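Local coordinates for ATP phosphoribosyltransferase (PDB 2VD3), which probably catalyses the first step of histidine biosynthesis, joining ATP to 5-phosphoribose 1-diphosphate, and binds the pathway's end product histidine in its C-terminal domain, at residues 221-225 and 226-230; 265-268 and 269-273; 205-208 and 209-213; 257-261 and 262-266; 8-12 and 13-17. All coordinates share one frame; numbering follows the deposited sequence.

Contact 1 (221-225 and 226-230); sequences LNIDR and KNLDR. With HIS (histidine), chain C.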
# COMPACT_ATOMS: atom_id res chain seq x y z
N LEU A 221 38.48 -27.64 0.69
CA LEU A 221 39.77 -27.02 0.37
C LEU A 221 40.71 -27.98 -0.37
O LEU A 221 40.60 -29.20 -0.23
CB LEU A 221 40.46 -26.49 1.63
CG LEU A 221 40.76 -27.43 2.81
CD1 LEU A 221 41.97 -28.35 2.57
CD2 LEU A 221 40.99 -26.61 4.05
N ASN A 222 41.62 -27.40 -1.14
CA ASN A 222 42.71 -28.14 -1.76
C ASN A 222 43.99 -27.97 -0.94
O ASN A 222 44.40 -26.85 -0.66
CB ASN A 222 42.92 -27.67 -3.20
CG ASN A 222 41.77 -28.04 -4.12
OD1 ASN A 222 41.15 -29.09 -3.98
ND2 ASN A 222 41.49 -27.16 -5.08
N ILE A 223 44.59 -29.09 -0.54
CA ILE A 223 45.83 -29.06 0.23
C ILE A 223 46.88 -29.99 -0.38
O ILE A 223 46.55 -31.07 -0.87
CB ILE A 223 45.60 -29.39 1.74
CG1 ILE A 223 46.84 -29.10 2.58
CG2 ILE A 223 45.19 -30.83 1.94
CD1 ILE A 223 47.13 -27.63 2.79
N ASP A 224 48.13 -29.55 -0.36
CA ASP A 224 49.25 -30.41 -0.72
C ASP A 224 49.41 -31.44 0.39
O ASP A 224 49.34 -31.10 1.58
CB ASP A 224 50.53 -29.60 -0.94
CG ASP A 224 50.38 -28.56 -2.05
OD1 ASP A 224 50.85 -28.82 -3.18
OD2 ASP A 224 49.78 -27.49 -1.79
N ARG A 225 49.61 -32.70 -0.01
CA ARG A 225 49.65 -33.85 0.90
C ARG A 225 50.63 -33.72 2.08
O ARG A 225 50.37 -34.26 3.16
CB ARG A 225 49.98 -35.12 0.11
CG ARG A 225 49.51 -36.40 0.74
CD ARG A 225 49.23 -37.42 -0.33
NE ARG A 225 48.40 -38.51 0.18
CZ ARG A 225 47.65 -39.30 -0.58
NH1 ARG A 225 46.93 -40.26 -0.02
NH2 ARG A 225 47.62 -39.13 -1.90
N LYS A 226 51.73 -33.00 1.87
CA LYS A 226 52.73 -32.76 2.91
C LYS A 226 52.15 -32.03 4.13
O LYS A 226 52.68 -32.13 5.24
CB LYS A 226 53.94 -32.00 2.35
CG LYS A 226 53.58 -30.69 1.64
CD LYS A 226 54.77 -30.11 0.89
CE LYS A 226 54.35 -28.92 0.05
NZ LYS A 226 55.44 -28.46 -0.85
N ASN A 227 51.05 -31.32 3.91
CA ASN A 227 50.38 -30.56 4.96
C ASN A 227 49.03 -31.13 5.41
O ASN A 227 48.36 -30.56 6.26
CB ASN A 227 50.23 -29.10 4.53
CG ASN A 227 51.57 -28.40 4.37
OD1 ASN A 227 52.43 -28.49 5.24
ND2 ASN A 227 51.75 -27.71 3.25
N LEU A 228 48.64 -32.28 4.84
CA LEU A 228 47.37 -32.94 5.16
C LEU A 228 47.17 -33.21 6.66
O LEU A 228 46.04 -33.25 7.14
CB LEU A 228 47.22 -34.25 4.36
CG LEU A 228 46.01 -35.18 4.61
CD1 LEU A 228 44.68 -34.50 4.29
CD2 LEU A 228 46.14 -36.49 3.84
N ASP A 229 48.27 -33.39 7.40
CA ASP A 229 48.20 -33.68 8.83
C ASP A 229 47.67 -32.50 9.67
O ASP A 229 46.79 -32.69 10.51
CB ASP A 229 49.55 -34.17 9.36
CG ASP A 229 50.70 -33.24 8.99
OD1 ASP A 229 50.59 -32.51 7.98
OD2 ASP A 229 51.73 -33.27 9.70
N ARG A 230 48.21 -31.31 9.44
CA ARG A 230 47.77 -30.12 10.19
C ARG A 230 46.31 -29.74 9.89
O ARG A 230 45.64 -29.13 10.73
CB ARG A 230 48.72 -28.94 9.96
CG ARG A 230 50.05 -29.08 10.70
CD ARG A 230 50.96 -27.88 10.49
NE ARG A 230 51.33 -27.69 9.09
CZ ARG A 230 52.28 -26.85 8.66
NH1 ARG A 230 52.52 -26.76 7.36
NH2 ARG A 230 52.97 -26.12 9.52
N HIS C . 39.41 -29.76 -6.49
CA HIS C . 38.33 -28.92 -7.12
C HIS C . 38.89 -27.60 -7.64
O HIS C . 38.22 -26.89 -8.38
CB HIS C . 37.20 -28.65 -6.13
CG HIS C . 37.65 -28.03 -4.84
ND1 HIS C . 37.57 -28.69 -3.63
CD2 HIS C . 38.20 -26.82 -4.58
CE1 HIS C . 38.04 -27.91 -2.68
NE2 HIS C . 38.44 -26.77 -3.23
OXT HIS C . 40.02 -27.22 -7.33
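Ile223 and Asn227 meet at the first beta-alpha turn of the ferredoxin-like C-terminal domain, where strand 216-224 gives way to helix 228-234. From Ile223 CB, which points toward the turn, CG1 leaves anti to the backbone N (chi1 -169°), and Ile223 CG1 passes Asn227 CB at 3.9 Å. Ile223 CD1 carries on over that same carbon, Asn227 CB, at 3.8 Å, so the two side chains cross at about a right angle. The other branch, Ile223 CG2, faces Leu228 more loosely, 4.4 Å from Leu228 CD1; both residues also rest on Val253 of the neighbouring strand 252-260. The backbone closes the turn through two hydrogen bonds, Asn227 N to Asp224 O (2.9 Å) and Leu228 N to Arg225 O (3.1 Å).

Back on the strand, Asn222 turns its amide to a bound histidine. Its OD1 accepts a bond from the ligand's amino N at 3.1 Å, while ND2 donates to the carboxylate OXT at 2.7 Å, so both ends of the amide are in use. Asp278 also takes a bond from ND2, and Thr239 and Thr242 of another subunit close on the same ligand, which puts the inhibitor site on a subunit boundary. Farther round the turn, Arg230 NH1 reaches Asn227 OD1 at 2.7 Å, coming from above the plane of the amide carbonyl.

Contact 2 (265-268 and 269-273); sequences FNLI and NRLKA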
# COMPACT_ATOMS: atom_id res chain seq x y z
N PHE A 265 36.01 -18.14 10.49
CA PHE A 265 37.01 -17.08 10.32
C PHE A 265 38.39 -17.45 10.87
O PHE A 265 39.40 -17.29 10.18
CB PHE A 265 36.56 -15.73 10.89
CG PHE A 265 37.56 -14.62 10.68
CD1 PHE A 265 37.81 -14.12 9.39
CD2 PHE A 265 38.27 -14.07 11.75
CE1 PHE A 265 38.74 -13.09 9.19
CE2 PHE A 265 39.20 -13.04 11.56
CZ PHE A 265 39.43 -12.55 10.27
N ASN A 266 38.43 -17.94 12.11
CA ASN A 266 39.69 -18.41 12.68
C ASN A 266 40.26 -19.60 11.89
O ASN A 266 41.47 -19.71 11.69
CB ASN A 266 39.56 -18.69 14.20
CG ASN A 266 39.37 -20.17 14.52
OD1 ASN A 266 40.33 -20.96 14.49
ND2 ASN A 266 38.14 -20.55 14.84
N LEU A 267 39.36 -20.48 11.44
CA LEU A 267 39.74 -21.63 10.62
C LEU A 267 40.39 -21.19 9.30
O LEU A 267 41.45 -21.70 8.96
CB LEU A 267 38.54 -22.54 10.35
CG LEU A 267 38.81 -23.83 9.56
CD1 LEU A 267 39.69 -24.82 10.34
CD2 LEU A 267 37.52 -24.51 9.07
N ILE A 268 39.78 -20.25 8.59
CA ILE A 268 40.31 -19.75 7.32
C ILE A 268 41.76 -19.29 7.45
O ILE A 268 42.62 -19.74 6.68
CB ILE A 268 39.41 -18.61 6.71
CG1 ILE A 268 38.06 -19.17 6.25
CG2 ILE A 268 40.11 -17.91 5.54
CD1 ILE A 268 36.92 -18.15 6.28
N ASN A 269 42.04 -18.44 8.43
CA ASN A 269 43.40 -17.96 8.69
C ASN A 269 44.36 -19.09 9.08
O ASN A 269 45.51 -19.12 8.64
CB ASN A 269 43.40 -16.87 9.78
CG ASN A 269 42.28 -15.86 9.60
OD1 ASN A 269 41.69 -15.75 8.53
ND2 ASN A 269 41.99 -15.10 10.65
N ARG A 270 43.87 -20.01 9.91
CA ARG A 270 44.62 -21.21 10.30
C ARG A 270 44.85 -22.17 9.12
O ARG A 270 45.91 -22.79 9.02
CB ARG A 270 43.91 -21.91 11.46
CG ARG A 270 44.51 -21.57 12.83
CD ARG A 270 43.51 -21.77 13.97
NE ARG A 270 43.05 -20.50 14.55
CZ ARG A 270 43.38 -20.07 15.77
NH1 ARG A 270 44.16 -20.79 16.57
NH2 ARG A 270 42.92 -18.90 16.21
N LEU A 271 43.88 -22.28 8.23
CA LEU A 271 44.02 -23.10 7.02
C LEU A 271 45.00 -22.51 6.01
O LEU A 271 45.87 -23.22 5.50
CB LEU A 271 42.66 -23.37 6.36
CG LEU A 271 41.61 -24.20 7.10
CD1 LEU A 271 40.26 -24.14 6.38
CD2 LEU A 271 42.07 -25.64 7.34
N LYS A 272 44.86 -21.21 5.73
CA LYS A 272 45.74 -20.50 4.78
C LYS A 272 47.22 -20.55 5.18
O LYS A 272 48.09 -20.76 4.34
CB LYS A 272 45.30 -19.05 4.61
CG LYS A 272 43.96 -18.85 3.89
CD LYS A 272 44.02 -19.23 2.41
CE LYS A 272 44.83 -18.23 1.60
NZ LYS A 272 45.12 -18.77 0.24
N ALA A 273 47.47 -20.38 6.48
CA ALA A 273 48.82 -20.42 7.05
C ALA A 273 49.47 -21.81 6.94
O ALA A 273 50.68 -21.95 7.09
CB ALA A 273 48.79 -19.95 8.50
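Leu267 and Leu271 lie one turn apart on helix 264-272, the second helix of the ferredoxin-like C-terminal domain, and their side chains mesh although their first torsions differ. In Leu267, CG stands anti to the backbone N (chi1 -177°); in Leu271 it is anti to the carbonyl carbon instead (chi1 -65°). Leu267 CG comes within 3.5 Å of Leu271 CD1, and a second touch, Leu267 CD1 to Leu271 CD2 at 3.9 Å, follows beside it. Leu234 of helix 228-234 and Met235 cover this pair, so the two helices of the domain pack together here.

Elsewhere on the helix, Phe265 and Asn269 form a different pair. The Asn269 amide stands nearly upright over one face of the ring, the planes 87° apart, with ND2 leading. Asn269 ND2 is offset toward the rim, 3.6 Å from both Phe265 CE2 and Phe265 CZ. The ring also packs on Thr205 of a neighbouring subunit. Beneath these side chains run ordinary helical bonds, among them Arg270 N to Asn266 O at 3.0 Å and Lys272 N to Ile268 O at 2.8 Å. Ile268 packs on Ile288 of the neighbouring subunit. Lys272 is folded at chi2 and chi3: its CG sits 3.2 Å from Ile268 O, and NZ ends in a hydrogen bond to Pro289 O of that same neighbouring subunit.

Contact 3 (205-208 and 209-213); sequences TGIR and GVIDA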
# COMPACT_ATOMS: atom_id res chain seq x y z
N THR A 205 10.88 -34.46 11.52
CA THR A 205 12.26 -34.79 11.15
C THR A 205 12.80 -33.79 10.12
O THR A 205 13.94 -33.34 10.24
CB THR A 205 12.40 -36.24 10.62
OG1 THR A 205 11.72 -37.15 11.50
CG2 THR A 205 13.86 -36.65 10.52
N GLY A 206 11.97 -33.44 9.14
CA GLY A 206 12.37 -32.51 8.07
C GLY A 206 12.73 -31.16 8.63
O GLY A 206 13.82 -30.63 8.37
N ILE A 207 11.81 -30.60 9.42
CA ILE A 207 12.00 -29.34 10.14
C ILE A 207 13.16 -29.40 11.15
O ILE A 207 14.02 -28.52 11.17
CB ILE A 207 10.68 -28.88 10.81
CG1 ILE A 207 9.79 -28.17 9.79
CG2 ILE A 207 10.94 -28.01 12.04
CD1 ILE A 207 8.35 -27.96 10.22
N ARG A 208 13.18 -30.45 11.98
CA ARG A 208 14.23 -30.60 12.99
C ARG A 208 15.60 -30.60 12.31
O ARG A 208 16.53 -29.95 12.78
CB ARG A 208 14.02 -31.84 13.86
CG ARG A 208 14.87 -31.93 15.15
CD ARG A 208 15.15 -30.54 15.77
NE ARG A 208 15.67 -30.60 17.14
CZ ARG A 208 16.54 -29.73 17.66
NH1 ARG A 208 16.94 -29.86 18.91
NH2 ARG A 208 17.02 -28.74 16.92
N GLY A 209 15.68 -31.30 11.17
CA GLY A 209 16.87 -31.31 10.31
C GLY A 209 17.35 -29.95 9.82
O GLY A 209 18.56 -29.71 9.77
N VAL A 210 16.43 -29.06 9.47
CA VAL A 210 16.78 -27.70 9.03
C VAL A 210 17.33 -26.86 10.19
O VAL A 210 18.22 -26.03 9.99
CB VAL A 210 15.58 -26.98 8.36
CG1 VAL A 210 15.84 -25.49 8.14
CG2 VAL A 210 15.24 -27.65 7.04
N ILE A 211 16.81 -27.10 11.39
CA ILE A 211 17.23 -26.36 12.58
C ILE A 211 18.64 -26.75 13.00
O ILE A 211 19.40 -25.90 13.47
CB ILE A 211 16.25 -26.58 13.75
CG1 ILE A 211 14.95 -25.80 13.50
CG2 ILE A 211 16.86 -26.13 15.07
CD1 ILE A 211 13.82 -26.32 14.30
N ASP A 212 18.98 -28.03 12.85
CA ASP A 212 20.31 -28.50 13.20
C ASP A 212 21.34 -28.10 12.16
O ASP A 212 22.55 -28.20 12.40
CB ASP A 212 20.31 -30.02 13.41
CG ASP A 212 19.46 -30.45 14.59
OD1 ASP A 212 19.31 -29.67 15.56
OD2 ASP A 212 18.93 -31.59 14.55
N ALA A 213 20.87 -27.65 11.00
CA ALA A 213 21.77 -27.17 9.94
C ALA A 213 22.17 -25.71 10.14
O ALA A 213 23.09 -25.22 9.47
CB ALA A 213 21.15 -27.38 8.56
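Ile207 and Ile211 hold the packed side of this helical stretch, Arg208 and Asp212 its polar side. On the packed side Ile207 CG2 meets Ile211 CD1 at 4.0 Å, and Leu89 touches both residues. Ile207 and Val210 also press on Leu22 of helix 16-25. Gly209 is buried as well, its N bonded to Thr205 O at 2.8 Å while its backbone pairs with Ile287 of strand 286-288.

The looser side belongs to Arg208, which is exposed. Its chain bends at chi2 (34°) and runs forward along the helix, bringing NH2 to Asp212 OD1 at 2.8 Å. That oxygen lies over one face of the guanidinium, whose plane is turned 45° from the carboxylate. The pair is thus a salt bridge held by charge, with no N-H aimed at the oxygen. The same Arg208 NH2 sits close against Ile211 CG2, at 3.2 Å, near the guanidinium plane, and NE forms a second salt bridge with Glu87. With an alanine in place of Asp212 the carboxylate is lost, and Arg208 NH2 would probably be left without this mate and freer to swing, held chiefly from the Glu87 side.

Two isoleucines inward and an i to i+4 ion pair outward are the pattern of an amphipathic helix, here the last turns of helix 197-212 before the chain enters the C-terminal regulatory domain.

Contact 4 (257-261 and 262-266); sequences AVVDE and KEVFN. With HIS (histidine), chain B; IMD (imidazole), chain F.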
# COMPACT_ATOMS: atom_id res chain seq x y z
N ALA A 257 34.86 -30.91 5.37
CA ALA A 257 34.36 -31.10 6.72
C ALA A 257 33.22 -30.13 7.00
O ALA A 257 33.22 -29.00 6.50
CB ALA A 257 35.47 -30.91 7.74
N VAL A 258 32.25 -30.60 7.78
CA VAL A 258 31.19 -29.74 8.28
C VAL A 258 31.79 -28.87 9.38
O VAL A 258 32.47 -29.37 10.28
CB VAL A 258 30.01 -30.58 8.85
CG1 VAL A 258 28.85 -29.67 9.25
CG2 VAL A 258 29.56 -31.63 7.85
N VAL A 259 31.60 -27.55 9.28
CA VAL A 259 32.14 -26.64 10.29
C VAL A 259 31.08 -25.64 10.76
O VAL A 259 30.23 -25.21 9.98
CB VAL A 259 33.45 -25.92 9.83
CG1 VAL A 259 34.26 -26.79 8.87
CG2 VAL A 259 33.15 -24.59 9.19
N ASP A 260 31.13 -25.27 12.03
CA ASP A 260 30.22 -24.27 12.57
C ASP A 260 30.67 -22.85 12.23
O ASP A 260 31.87 -22.58 12.20
CB ASP A 260 30.08 -24.42 14.08
CG ASP A 260 28.95 -23.58 14.62
OD1 ASP A 260 27.77 -23.97 14.45
OD2 ASP A 260 29.22 -22.51 15.20
N GLU A 261 29.71 -21.96 11.99
CA GLU A 261 29.98 -20.56 11.63
C GLU A 261 30.81 -19.77 12.64
O GLU A 261 31.52 -18.85 12.26
CB GLU A 261 28.67 -19.82 11.34
CG GLU A 261 28.00 -20.24 10.04
CD GLU A 261 28.42 -19.40 8.84
OE1 GLU A 261 27.52 -18.77 8.23
OE2 GLU A 261 29.62 -19.37 8.50
N LYS A 262 30.72 -20.14 13.93
CA LYS A 262 31.59 -19.58 14.97
C LYS A 262 33.06 -19.82 14.68
O LYS A 262 33.92 -19.05 15.10
CB LYS A 262 31.28 -20.20 16.35
CG LYS A 262 29.88 -19.96 16.89
CD LYS A 262 29.56 -20.96 18.00
CE LYS A 262 28.08 -21.30 18.05
NZ LYS A 262 27.82 -22.58 18.76
N GLU A 263 33.37 -20.91 13.97
CA GLU A 263 34.76 -21.29 13.80
C GLU A 263 35.38 -20.92 12.44
O GLU A 263 36.60 -20.91 12.33
CB GLU A 263 35.00 -22.77 14.19
CG GLU A 263 34.76 -23.84 13.10
CD GLU A 263 34.65 -25.27 13.68
OE1 GLU A 263 33.52 -25.70 14.03
OE2 GLU A 263 35.69 -25.97 13.76
N VAL A 264 34.55 -20.58 11.45
CA VAL A 264 35.06 -20.39 10.07
C VAL A 264 36.15 -19.31 9.87
O VAL A 264 37.12 -19.56 9.15
CB VAL A 264 33.92 -20.30 8.98
CG1 VAL A 264 32.67 -21.01 9.44
CG2 VAL A 264 33.59 -18.86 8.61
N PHE A 265 36.01 -18.14 10.49
CA PHE A 265 37.01 -17.08 10.32
C PHE A 265 38.39 -17.45 10.87
O PHE A 265 39.40 -17.29 10.18
CB PHE A 265 36.56 -15.73 10.89
CG PHE A 265 37.56 -14.62 10.68
CD1 PHE A 265 37.81 -14.12 9.39
CD2 PHE A 265 38.27 -14.07 11.75
CE1 PHE A 265 38.74 -13.09 9.19
CE2 PHE A 265 39.20 -13.04 11.56
CZ PHE A 265 39.43 -12.55 10.27
N ASN A 266 38.43 -17.94 12.11
CA ASN A 266 39.69 -18.41 12.68
C ASN A 266 40.26 -19.60 11.89
O ASN A 266 41.47 -19.71 11.69
CB ASN A 266 39.56 -18.69 14.20
CG ASN A 266 39.37 -20.17 14.52
OD1 ASN A 266 40.33 -20.96 14.49
ND2 ASN A 266 38.14 -20.55 14.84
N HIS B . 33.32 -36.39 6.77
CA HIS B . 32.95 -34.96 7.00
C HIS B . 32.49 -34.73 8.43
O HIS B . 32.36 -33.59 8.87
CB HIS B . 31.85 -34.51 6.03
CG HIS B . 30.64 -35.38 6.05
ND1 HIS B . 30.25 -36.16 4.97
CD2 HIS B . 29.72 -35.60 7.02
CE1 HIS B . 29.15 -36.82 5.28
NE2 HIS B . 28.81 -36.50 6.52
OXT HIS B . 32.23 -35.68 9.18
N1 IMD F . 35.07 -14.79 16.78
C2 IMD F . 35.58 -16.04 16.74
N3 IMD F . 34.55 -16.92 16.79
C4 IMD F . 33.40 -16.22 16.87
C5 IMD F . 33.72 -14.88 16.86
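The second beta-alpha turn of the C-terminal domain, leading from strand 252-260 into helix 264-272, is tied by Asp260 and Glu263 gripping each other's backbone. Glu263 N donates to Asp260 O at 2.9 Å, and Asp260 N in return donates to Glu263 OE1 at 3.1 Å. To get there, the Glu263 side chain sets CG between the backbone N and the carbonyl carbon (chi1 87°) and then runs extended beyond CG, which carries OE1 back to the strand end; the N-H meets OE1 from above the carboxylate plane. With an alanine here that carboxylate is gone, and Asp260 N would probably be left without its partner, so that the strand end is less firmly tied to the turn.

Asp260 adds an Asx turn: its OD2 takes the N-H of Lys262, with Lys262 N at 3.1 Å, again from above the carboxylate plane, while OD1 is engaged in a salt bridge with Lys216 of the neighbouring strand 216-224. In this ferredoxin-like fold the helix lies back across the sheet, and the apolar side of the turn starts that packing: Val259 CG2 meets Val264 CG1 at 3.6 Å, the two side chains crossing at about a right angle.

Upstream, Val258 N gives a nearly straight hydrogen bond (171°) to the carboxylate O of bound histidine, at 3.2 Å. Glu261 OE1 forms a salt bridge with Arg286 of a neighbouring subunit, while its OE2 rests near Val264 CG1.

Contact 5 (8-12 and 13-17); sequences AVPSK and GRISE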
# COMPACT_ATOMS: atom_id res chain seq x y z
N ALA A 8 -0.90 -24.74 10.38
CA ALA A 8 -1.24 -23.34 10.48
C ALA A 8 0.03 -22.50 10.46
O ALA A 8 0.91 -22.67 11.30
CB ALA A 8 -2.05 -23.08 11.74
N VAL A 9 0.13 -21.61 9.49
CA VAL A 9 1.33 -20.81 9.30
C VAL A 9 0.91 -19.35 9.29
O VAL A 9 -0.08 -19.00 8.66
CB VAL A 9 2.06 -21.20 7.98
CG1 VAL A 9 3.18 -20.22 7.62
CG2 VAL A 9 2.60 -22.64 8.09
N PRO A 10 1.63 -18.50 10.05
CA PRO A 10 1.28 -17.07 10.08
C PRO A 10 1.25 -16.44 8.70
O PRO A 10 2.08 -16.78 7.84
CB PRO A 10 2.38 -16.47 10.96
CG PRO A 10 2.75 -17.61 11.86
CD PRO A 10 2.76 -18.79 10.94
N SER A 11 0.28 -15.56 8.49
CA SER A 11 0.02 -14.93 7.20
C SER A 11 0.70 -13.58 7.06
O SER A 11 1.09 -13.19 5.96
CB SER A 11 -1.49 -14.75 6.99
OG SER A 11 -2.12 -14.36 8.19
N LYS A 12 0.84 -12.87 8.17
CA LYS A 12 1.53 -11.58 8.18
C LYS A 12 2.47 -11.49 9.38
O LYS A 12 2.43 -12.34 10.27
CB LYS A 12 0.53 -10.39 8.13
CG LYS A 12 -0.70 -10.53 9.02
CD LYS A 12 -1.93 -9.84 8.41
CE LYS A 12 -2.01 -8.36 8.77
NZ LYS A 12 -3.17 -7.70 8.12
N GLY A 13 3.32 -10.47 9.40
CA GLY A 13 4.25 -10.26 10.50
C GLY A 13 5.57 -11.00 10.35
O GLY A 13 5.82 -11.69 9.35
N ARG A 14 6.40 -10.86 11.39
CA ARG A 14 7.79 -11.32 11.35
C ARG A 14 7.97 -12.83 11.25
O ARG A 14 8.92 -13.30 10.64
CB ARG A 14 8.58 -10.75 12.54
CG ARG A 14 8.12 -11.22 13.92
CD ARG A 14 8.59 -10.28 15.01
NE ARG A 14 10.00 -10.50 15.35
CZ ARG A 14 10.41 -11.30 16.32
NH1 ARG A 14 9.52 -11.97 17.05
NH2 ARG A 14 11.71 -11.44 16.57
N ILE A 15 7.03 -13.57 11.86
CA ILE A 15 7.08 -15.02 11.89
C ILE A 15 6.81 -15.65 10.51
O ILE A 15 7.30 -16.75 10.22
CB ILE A 15 6.05 -15.58 12.90
CG1 ILE A 15 6.29 -15.03 14.31
CG2 ILE A 15 6.05 -17.11 12.91
CD1 ILE A 15 5.17 -15.40 15.31
N SER A 16 6.06 -14.95 9.67
CA SER A 16 5.48 -15.54 8.45
C SER A 16 6.49 -16.09 7.45
O SER A 16 6.55 -17.30 7.24
CB SER A 16 4.52 -14.56 7.78
OG SER A 16 3.75 -15.23 6.80
N GLU A 17 7.28 -15.19 6.84
CA GLU A 17 8.28 -15.56 5.83
C GLU A 17 9.30 -16.63 6.25
O GLU A 17 9.55 -17.56 5.49
CB GLU A 17 8.99 -14.31 5.28
CG GLU A 17 8.38 -13.74 4.01
CD GLU A 17 9.01 -12.41 3.61
OE1 GLU A 17 9.33 -11.60 4.52
OE2 GLU A 17 9.19 -12.15 2.39
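Ser16 and Pro10 are joined by a hydrogen bond: Ser16 OG donates to Pro10 O at 2.5 Å, a short link. The hydroxyl approaches from above the carbonyl plane, 47° out of it. Its position follows from chi1 of -167°, which sets OG anti to the serine's own N and back toward the strand end, with Ser16 CB following to 3.3 Å from Pro10 O. Beside it, Ile15 lays CG2 on Pro10 CG at 3.5 Å, the two side chains crossing at about a right angle. One polar bond and one apolar contact thus hold the end of strand 5-10 to the start of helix 16-25.

In the next shell, the backbone puts these groups in place. Gly13 has a positive phi, and a CB there would run into Lys12 O; past it the chain swings round, and Ser16 N bonds to Gly13 O at 3.3 Å. Tyr91 OH bonds to Ile15 O, and Arg14 makes weak bonds to Gly92 O and Arg93 O, and to Asp32 O and Thr33 O of a neighbouring subunit.

Outward again, strand 5-10 runs between strands 47-52 and 68-72, parallel to both. Val9 packs on Ala19 and Leu23 of helix 16-25, Pro10 on Ile57 of helix 57-63, a strand-turn-helix setting consistent with the periplasmic-binding-protein-like fold of this family.

In the fold
Along the chain the order is contact 5, contact 3, contact 1, contact 4 and contact 2. Contact 5 ends the first strand of the chain, an inner strand of the large mixed sheet; contact 3 comes about 19 Å away, centre to centre, on the helix leading to the C-terminal domain. The other three lie inside that domain. Contacts 1 and 4 are its two beta-alpha turns, on neighbouring strands 216-224 and 252-260, with centres 18 Å apart. Contact 2 continues helix 264-272 from contact 4 and touches contact 1 through Leu221 and Leu271. Contacts 1 and 4 each hold part of a histidine site, whereas contact 5 is about 47 Å from contact 1, centre to centre: the histidine-binding domain lies well apart from the N-terminal sheet.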